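Local coordinates for molybdate-binding protein MolA (Haemophilus influenzae, PDB 3PSH), which binds molybdate and tungstate in the periplasm and serves the MolBCA ABC transporter as its solute-binding protein for low-affinity molybdate import, at residues 27-30 with 31-35; 58-61 with 62-65; 78-82 with 83-87; 270-273 with 274-277. All blocks are in the same frame, centred on the assembly; numbering follows the deposited sequence.

Contact 1: residues 27-30 with 31-35; sequences QTLN and IAVQL. With MOO (molybdate ion), chain B.
Asn30 and Gln34, one helical turn apart, meet through their side-chain amides: NE2 of Gln34 makes a weak bond to OD1 of Asn30 (3.2 Å), the two amide planes being turned 37° against each other. The same NE2 has a second weak hold on the main-chain O of Asn30. With CG anti to the backbone N (chi1 177°), the Asn30 amide leans beside its own carbonyl and up to the glutamine. Both amides also have partners outside the helix: Tyr56 and Tyr319 bind OD1 of Asn30, Glu284 takes ND2 of Asn30 and NE2 of Gln34, and Tyr314 bonds OE1 of Gln34.

The tight part of the contact is the backbone, where regular i to i+4 bonds run from Ile31 N to Gln27 O (3.0 Å), Ala32 N to Thr28 O (2.8 Å) and Val33 N to Leu29 O (2.9 Å). The looser part is apolar: CD1 of Leu29 only brushes CG2 of Val33 at 4.4 Å, and Ile41 and Val44 of the adjacent strand fill in against Leu29. No touching residue here is solvent-exposed. At the N-terminal end, Gln27 bends at chi2 (100°) and NE2 donates to O3 of the molybdate ion (2.8 Å). This is the helix of a beta-alpha-beta unit, strand 21-24, helix 26-34 and strand 41-44, with the molybdate-binding Gln27 at its N-terminal end.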
# COMPACT_ATOMS: atom_id res chain seq x y z
N GLN A 27 -6.08 1.83 1.09
CA GLN A 27 -5.24 2.06 -0.10
C GLN A 27 -5.94 3.02 -1.04
O GLN A 27 -5.36 4.01 -1.53
CB GLN A 27 -4.90 0.79 -0.87
CG GLN A 27 -4.01 -0.05 0.12
CD GLN A 27 -4.76 -1.12 0.82
OE1 GLN A 27 -5.97 -1.07 1.04
NE2 GLN A 27 -3.98 -2.17 1.22
N THR A 28 -7.21 2.72 -1.30
CA THR A 28 -7.95 3.66 -2.16
C THR A 28 -8.07 5.05 -1.45
O THR A 28 -7.98 6.07 -2.12
CB THR A 28 -9.36 3.15 -2.38
OG1 THR A 28 -9.33 2.01 -3.25
CG2 THR A 28 -10.25 4.24 -2.96
N LEU A 29 -8.27 5.11 -0.11
CA LEU A 29 -8.36 6.36 0.60
C LEU A 29 -7.10 7.20 0.34
O LEU A 29 -7.21 8.36 0.07
CB LEU A 29 -8.63 6.11 2.13
CG LEU A 29 -8.84 7.36 3.00
CD1 LEU A 29 -9.87 8.35 2.30
CD2 LEU A 29 -9.38 6.84 4.32
N ASN A 30 -5.91 6.58 0.45
CA ASN A 30 -4.64 7.33 0.33
C ASN A 30 -4.57 7.83 -1.14
O ASN A 30 -4.16 8.93 -1.36
CB ASN A 30 -3.50 6.35 0.69
CG ASN A 30 -2.13 6.98 0.53
OD1 ASN A 30 -1.96 8.20 0.78
ND2 ASN A 30 -1.16 6.15 0.15
N ILE A 31 -4.94 6.98 -2.08
CA ILE A 31 -5.02 7.48 -3.51
C ILE A 31 -5.93 8.69 -3.64
O ILE A 31 -5.55 9.69 -4.28
CB ILE A 31 -5.29 6.31 -4.51
CG1 ILE A 31 -4.12 5.28 -4.52
CG2 ILE A 31 -5.72 6.91 -5.95
CD1 ILE A 31 -4.45 3.98 -5.13
N ALA A 32 -7.14 8.59 -3.09
CA ALA A 32 -8.11 9.69 -3.21
C ALA A 32 -7.58 10.95 -2.58
O ALA A 32 -7.83 12.06 -3.13
CB ALA A 32 -9.46 9.37 -2.53
N VAL A 33 -6.82 10.81 -1.47
CA VAL A 33 -6.25 11.99 -0.86
C VAL A 33 -5.28 12.60 -1.87
O VAL A 33 -5.16 13.85 -2.04
CB VAL A 33 -5.54 11.61 0.51
CG1 VAL A 33 -4.61 12.77 0.98
CG2 VAL A 33 -6.59 11.24 1.56
N GLN A 34 -4.53 11.75 -2.55
CA GLN A 34 -3.51 12.28 -3.48
C GLN A 34 -4.09 12.79 -4.80
O GLN A 34 -3.39 13.32 -5.67
CB GLN A 34 -2.37 11.28 -3.75
CG GLN A 34 -1.62 10.94 -2.42
CD GLN A 34 -0.56 9.87 -2.67
OE1 GLN A 34 0.41 10.12 -3.44
NE2 GLN A 34 -0.77 8.66 -2.11
N LEU A 35 -5.33 12.41 -5.06
CA LEU A 35 -6.11 12.95 -6.19
C LEU A 35 -6.87 14.24 -5.76
O LEU A 35 -7.56 14.85 -6.63
CB LEU A 35 -7.13 11.89 -6.64
CG LEU A 35 -6.56 10.67 -7.31
CD1 LEU A 35 -7.76 9.79 -7.65
CD2 LEU A 35 -5.69 11.00 -8.61
MO MOO B . -1.57 -3.72 3.21
O1 MOO B . -0.09 -4.29 3.79
O2 MOO B . -2.72 -5.00 3.06
O3 MOO B . -1.35 -3.05 1.66
O4 MOO B . -2.01 -2.42 4.20

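Contact 2: residues 58-61 with 62-65; sequences RLAP and ELEN
The carbonyl O of Pro61 is gripped by two donors: the backbone N of Glu64 donates to it at 3.1 Å, and a water molecule donates at 2.8 Å. That water also accepts from the backbone N of Asn65, linking Pro61 to Asn65. One residue back, Leu63 N reaches Ala60 O at 2.9 Å. Both amide donors stand well above the planes of the carbonyls they meet, by 46° at Ala60 and 51° at Pro61, in keeping with the i to i+3 spacing.

Glu62 folds back over the preceding residues. Its CG sits between the backbone N and the carbonyl carbon (chi1 66°), and a second bend at chi2 lays the carboxylate alongside the Ala60-Pro61 peptide, with OE1 3.5 Å from CD of the proline ring. The other oxygen, OE2, accepts from a second water (2.8 Å), which donates to Leu59 O as well, and it is also bonded to Thr38. On the buried side the methyl of Ala60 rests on CG of Leu63 at 3.7 Å, and these two side chains pack on Val33 and Leu29 of helix 26-34. Pro61, Glu62 and Glu64 lie on the exposed side; the carboxylate of Glu64 forms a salt bridge with Lys49. Consecutive i to i+3 bonds, with proline in the first turn, make this a short 3-10 turn in the loop between helices 48-52 and 77-82.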
# COMPACT_ATOMS: atom_id res chain seq x y z
N ARG A 58 -2.41 14.07 9.78
CA ARG A 58 -1.73 15.29 9.48
C ARG A 58 -1.90 15.74 8.01
O ARG A 58 -1.89 16.96 7.68
CB ARG A 58 -0.24 15.26 9.82
CG ARG A 58 0.41 16.65 9.62
CD ARG A 58 1.91 16.63 9.93
NE ARG A 58 2.59 15.96 8.81
CZ ARG A 58 2.99 16.64 7.73
NH1 ARG A 58 2.76 17.94 7.60
NH2 ARG A 58 3.56 16.02 6.74
N LEU A 59 -1.94 14.77 7.10
CA LEU A 59 -1.96 15.00 5.66
C LEU A 59 -3.43 15.18 5.22
O LEU A 59 -3.72 15.78 4.17
CB LEU A 59 -1.42 13.75 4.94
CG LEU A 59 0.06 13.35 5.35
CD1 LEU A 59 0.43 11.88 4.79
CD2 LEU A 59 1.13 14.35 4.98
N ALA A 60 -4.34 14.61 5.98
CA ALA A 60 -5.77 14.72 5.64
C ALA A 60 -6.61 14.99 6.91
O ALA A 60 -7.25 14.03 7.41
CB ALA A 60 -6.18 13.46 4.87
N PRO A 61 -6.51 16.25 7.48
CA PRO A 61 -7.20 16.44 8.80
C PRO A 61 -8.67 16.24 8.69
O PRO A 61 -9.35 15.99 9.69
CB PRO A 61 -6.98 17.93 9.11
CG PRO A 61 -6.02 18.46 8.18
CD PRO A 61 -5.52 17.34 7.27
N GLU A 62 -9.19 16.40 7.48
CA GLU A 62 -10.65 16.21 7.27
C GLU A 62 -11.14 14.77 7.56
O GLU A 62 -12.36 14.53 7.77
CB GLU A 62 -11.09 16.76 5.87
CG GLU A 62 -10.49 15.98 4.68
CD GLU A 62 -9.00 16.34 4.27
OE1 GLU A 62 -8.27 16.98 5.08
OE2 GLU A 62 -8.57 15.95 3.14
N LEU A 63 -10.17 13.83 7.68
CA LEU A 63 -10.54 12.47 8.02
C LEU A 63 -11.04 12.32 9.48
O LEU A 63 -11.73 11.38 9.79
CB LEU A 63 -9.40 11.48 7.71
CG LEU A 63 -8.90 11.42 6.27
CD1 LEU A 63 -7.84 10.25 6.21
CD2 LEU A 63 -10.08 11.15 5.33
N GLU A 64 -10.65 13.24 10.33
CA GLU A 64 -10.86 13.14 11.77
C GLU A 64 -12.35 13.10 12.16
O GLU A 64 -12.72 12.36 13.06
CB GLU A 64 -10.19 14.32 12.43
CG GLU A 64 -10.11 14.21 13.98
CD GLU A 64 -9.27 13.02 14.43
OE1 GLU A 64 -8.03 13.01 14.32
OE2 GLU A 64 -9.87 12.09 14.95
N ASN A 65 -13.16 13.84 11.43
CA ASN A 65 -14.64 13.88 11.72
C ASN A 65 -15.45 13.13 10.66
O ASN A 65 -16.71 13.21 10.57
CB ASN A 65 -15.09 15.34 11.80
CG ASN A 65 -14.45 16.11 12.98
OD1 ASN A 65 -14.10 17.28 12.83
ND2 ASN A 65 -14.31 15.47 14.13
O HOH W 1 -5.91 16.27 2.29
O HOH W 2 -11.98 16.53 10.43

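Contact 3: residues 78-82 with 83-87; sequences ESLLA and LKPDV
The chain leaves helix 77-82 through i to i+3 bonds, Leu83 N to Leu80 O (3.0 Å) and Lys84 N to Leu81 O (3.0 Å), before Lys84 takes a positive phi of 53° and swings the chain away. Both donors stand well above the carbonyl planes, and the bond from Leu83 is noticeably bent, at 135° at the hydrogen.

Pro85 then folds back on the last turn. Its ring edges up to the carbonyl oxygen of Leu80, with CD 3.2 Å from Leu80 O, while CG packs against CD1 of Leu80 (3.7 Å), the side chains lying at a slant to one another. Leu80 reaches the ring because its CG is anti to the backbone N (chi1 177°), carrying the isobutyl group forward beside its own carbonyl. Leu83 packs along the helix end, CB 3.4 Å from Leu80 O and CG close to Ser79 O. Lys84 has an extended side chain at the exposed surface.

Leu80, Leu83 and Pro85 all rest on Val22 of strand 21-24, and Arg20 bonds Leu83 O. Asp86 follows, its carboxylate taking the backbone N atoms of Asn19 and Arg20. The turn thus delivers the chain from helix 77-82 into strand 87-91, which lies between strands 21-24 and 109-112 in the parallel sheet.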
# COMPACT_ATOMS: atom_id res chain seq x y z
N GLU A 78 -27.30 0.08 8.13
CA GLU A 78 -28.09 1.23 8.69
C GLU A 78 -27.29 2.51 8.90
O GLU A 78 -27.87 3.58 8.69
CB GLU A 78 -28.86 0.92 9.99
CG GLU A 78 -29.70 -0.35 9.92
CD GLU A 78 -31.08 -0.07 9.43
OE1 GLU A 78 -31.36 1.09 9.07
OE2 GLU A 78 -31.90 -1.03 9.24
N SER A 79 -26.01 2.47 9.31
CA SER A 79 -25.22 3.64 9.41
C SER A 79 -24.90 4.16 7.99
O SER A 79 -24.87 5.39 7.78
CB SER A 79 -23.86 3.38 10.12
OG SER A 79 -24.11 3.30 11.54
N LEU A 80 -24.65 3.24 7.07
CA LEU A 80 -24.21 3.62 5.71
C LEU A 80 -25.35 4.40 4.99
O LEU A 80 -25.13 5.51 4.43
CB LEU A 80 -23.88 2.35 4.94
CG LEU A 80 -23.46 2.54 3.48
CD1 LEU A 80 -22.14 3.39 3.38
CD2 LEU A 80 -23.27 1.24 2.76
N LEU A 81 -26.58 3.85 5.05
CA LEU A 81 -27.70 4.59 4.43
C LEU A 81 -27.94 6.02 4.95
O LEU A 81 -28.39 6.86 4.16
CB LEU A 81 -29.04 3.81 4.47
CG LEU A 81 -29.00 2.55 3.63
CD1 LEU A 81 -30.23 1.69 3.92
CD2 LEU A 81 -28.99 2.91 2.09
N ALA A 82 -27.67 6.32 6.20
CA ALA A 82 -27.92 7.66 6.70
C ALA A 82 -26.97 8.69 5.97
O ALA A 82 -27.24 9.91 5.94
CB ALA A 82 -27.72 7.70 8.20
N LEU A 83 -25.78 8.20 5.52
CA LEU A 83 -24.83 9.05 4.81
C LEU A 83 -25.29 9.40 3.39
O LEU A 83 -24.63 10.24 2.68
CB LEU A 83 -23.41 8.45 4.71
CG LEU A 83 -22.90 8.11 6.08
CD1 LEU A 83 -21.54 7.32 5.75
CD2 LEU A 83 -22.66 9.42 6.82
N LYS A 84 -26.36 8.73 2.88
CA LYS A 84 -26.80 8.99 1.52
C LYS A 84 -25.64 8.82 0.51
O LYS A 84 -25.44 9.71 -0.38
CB LYS A 84 -27.46 10.39 1.36
CG LYS A 84 -28.80 10.43 2.28
CD LYS A 84 -29.58 11.77 2.08
CE LYS A 84 -30.77 11.80 3.10
NZ LYS A 84 -31.27 13.22 3.16
N PRO A 85 -24.90 7.67 0.63
CA PRO A 85 -23.74 7.56 -0.32
C PRO A 85 -24.15 7.40 -1.76
O PRO A 85 -25.29 6.91 -2.05
CB PRO A 85 -23.02 6.32 0.13
CG PRO A 85 -24.00 5.58 1.00
CD PRO A 85 -25.13 6.45 1.40
N ASP A 86 -23.30 7.84 -2.66
CA ASP A 86 -23.55 7.55 -4.08
C ASP A 86 -22.66 6.43 -4.67
O ASP A 86 -22.92 5.93 -5.78
CB ASP A 86 -23.53 8.84 -4.92
CG ASP A 86 -22.32 9.76 -4.66
OD1 ASP A 86 -21.33 9.35 -3.97
OD2 ASP A 86 -22.31 10.97 -5.09
N VAL A 87 -21.62 6.03 -3.90
CA VAL A 87 -20.79 4.86 -4.27
C VAL A 87 -20.05 4.41 -3.02
O VAL A 87 -19.78 5.28 -2.20
CB VAL A 87 -19.74 5.28 -5.41
CG1 VAL A 87 -18.75 6.39 -4.91
CG2 VAL A 87 -19.06 4.03 -6.07

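Contact 4: residues 270-273 with 274-277; sequences LMPE and YAKA
Tyr274 has its CG between the backbone N and the carbonyl carbon (chi1 53°), which folds the phenol back toward Pro272. CB of the proline lies over one face, 3.7 Å from the ring centroid and offset toward the rim, in a CH-pi contact; CG of Pro272 sits further out, near OH of Tyr274. Beyond the proline, the phenol is packed by Leu288 and Trp292 of helix 283-297 and stands edge-to-face with Tyr323.

Lys276 runs out nearly straight before bending at chi4 (71°), and this last bend brings NZ onto the carbonyl O of Glu273 at 3.0 Å. The ammonium group has a stronger partner in Glu284, with which it forms a salt bridge, so the main-chain oxygen is a second hold on a buried charge. Glu273 points its own carboxylate elsewhere, to OH of Tyr315.

The backbone underneath is a type I beta turn from Pro272 to Ala275, closed by Ala275 N to Pro272 O (2.8 Å) and overlapped by an inverse gamma turn centred on Ala275. It takes the chain off strand 268-270, an outermost strand of a parallel sheet, toward the molybdate-binding residues Gly279 and Tyr280. A water donates to Pro272 O (2.8 Å) and more weakly to Ala275 O, bridging the turn.

Met271, bent at chi3, brings its CE to CB of Ala275 at 3.8 Å, and its SD lies 4.0 Å from CB of Ala277, with Met205 of helix 201-208 covering both Met271 and Ala277.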
# COMPACT_ATOMS: atom_id res chain seq x y z
N LEU A 270 13.03 1.55 11.01
CA LEU A 270 11.61 1.99 10.72
C LEU A 270 11.66 2.71 9.39
O LEU A 270 12.50 3.55 9.16
CB LEU A 270 11.23 3.03 11.78
CG LEU A 270 9.71 3.41 11.62
CD1 LEU A 270 8.80 2.23 11.94
CD2 LEU A 270 9.59 4.56 12.61
N MET A 271 10.81 2.28 8.45
CA MET A 271 10.79 2.93 7.10
C MET A 271 10.03 4.24 7.17
O MET A 271 9.12 4.38 8.02
CB MET A 271 10.15 2.00 6.01
CG MET A 271 10.81 0.65 5.98
SD MET A 271 10.21 -0.50 4.75
CE MET A 271 10.57 0.42 3.20
N PRO A 272 10.34 5.16 6.26
CA PRO A 272 9.60 6.37 6.33
C PRO A 272 8.12 6.19 5.96
O PRO A 272 7.67 5.21 5.28
CB PRO A 272 10.14 7.23 5.20
CG PRO A 272 11.64 6.77 5.15
CD PRO A 272 11.59 5.30 5.46
N GLU A 273 7.40 7.26 6.30
CA GLU A 273 6.01 7.28 6.07
C GLU A 273 5.60 6.91 4.60
O GLU A 273 4.62 6.15 4.42
CB GLU A 273 5.55 8.72 6.27
CG GLU A 273 4.07 9.01 6.12
CD GLU A 273 3.81 10.49 6.46
OE1 GLU A 273 4.11 11.41 5.62
OE2 GLU A 273 3.28 10.66 7.62
N TYR A 274 6.34 7.49 3.64
CA TYR A 274 6.09 7.28 2.22
C TYR A 274 6.50 5.92 1.70
O TYR A 274 6.12 5.50 0.61
CB TYR A 274 6.67 8.40 1.36
CG TYR A 274 8.13 8.59 1.66
CD1 TYR A 274 9.04 7.72 1.12
CD2 TYR A 274 8.56 9.63 2.47
CE1 TYR A 274 10.42 7.89 1.36
CE2 TYR A 274 9.92 9.82 2.71
CZ TYR A 274 10.83 8.91 2.18
OH TYR A 274 12.20 8.99 2.34
N ALA A 275 7.33 5.24 2.49
CA ALA A 275 8.10 4.05 1.95
C ALA A 275 7.36 2.84 2.34
O ALA A 275 7.85 2.01 3.16
CB ALA A 275 9.52 4.03 2.45
N LYS A 276 6.10 2.76 1.84
CA LYS A 276 5.17 1.69 2.25
C LYS A 276 5.49 0.31 1.64
O LYS A 276 5.16 0.02 0.48
CB LYS A 276 3.75 2.11 1.87
CG LYS A 276 3.47 3.45 2.47
CD LYS A 276 1.97 3.83 2.09
CE LYS A 276 1.39 4.92 3.08
NZ LYS A 276 2.05 6.21 2.78
N ALA A 277 6.17 -0.51 2.43
CA ALA A 277 6.35 -1.88 1.92
C ALA A 277 5.19 -2.76 2.28
O ALA A 277 5.32 -3.77 2.92
CB ALA A 277 7.67 -2.49 2.40
O HOH W 3 6.48 2.76 5.86

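Overall arrangement
Contacts 1, 2 and 4 touch one another in pairs. Leu29 and Val33 of contact 1 pack on Leu63 and Ala60 of contact 2, with Val33 CG2 4.0 Å from Ala60 CB, and Asn30 ND2 lies 4.1 Å from CE of Lys276 in contact 4. Glu284 joins contacts 1 and 4 as well, bonding Asn30, Gln34 and Lys276. Contact 2 meets contact 4 where Leu59 CD1 touches Glu273 OE1 (3.8 Å). Contact 1 supplies a molybdate ligand directly, while the Lys276 side chain stays about 7 Å from the ion. Contact 3 touches none of the others: its nearest atoms are about 8 Å from contact 2, 9 Å from contact 1 and 22 Å from contact 4, but Val22 beneath it belongs to strand 21-24, which leads into helix 26-34.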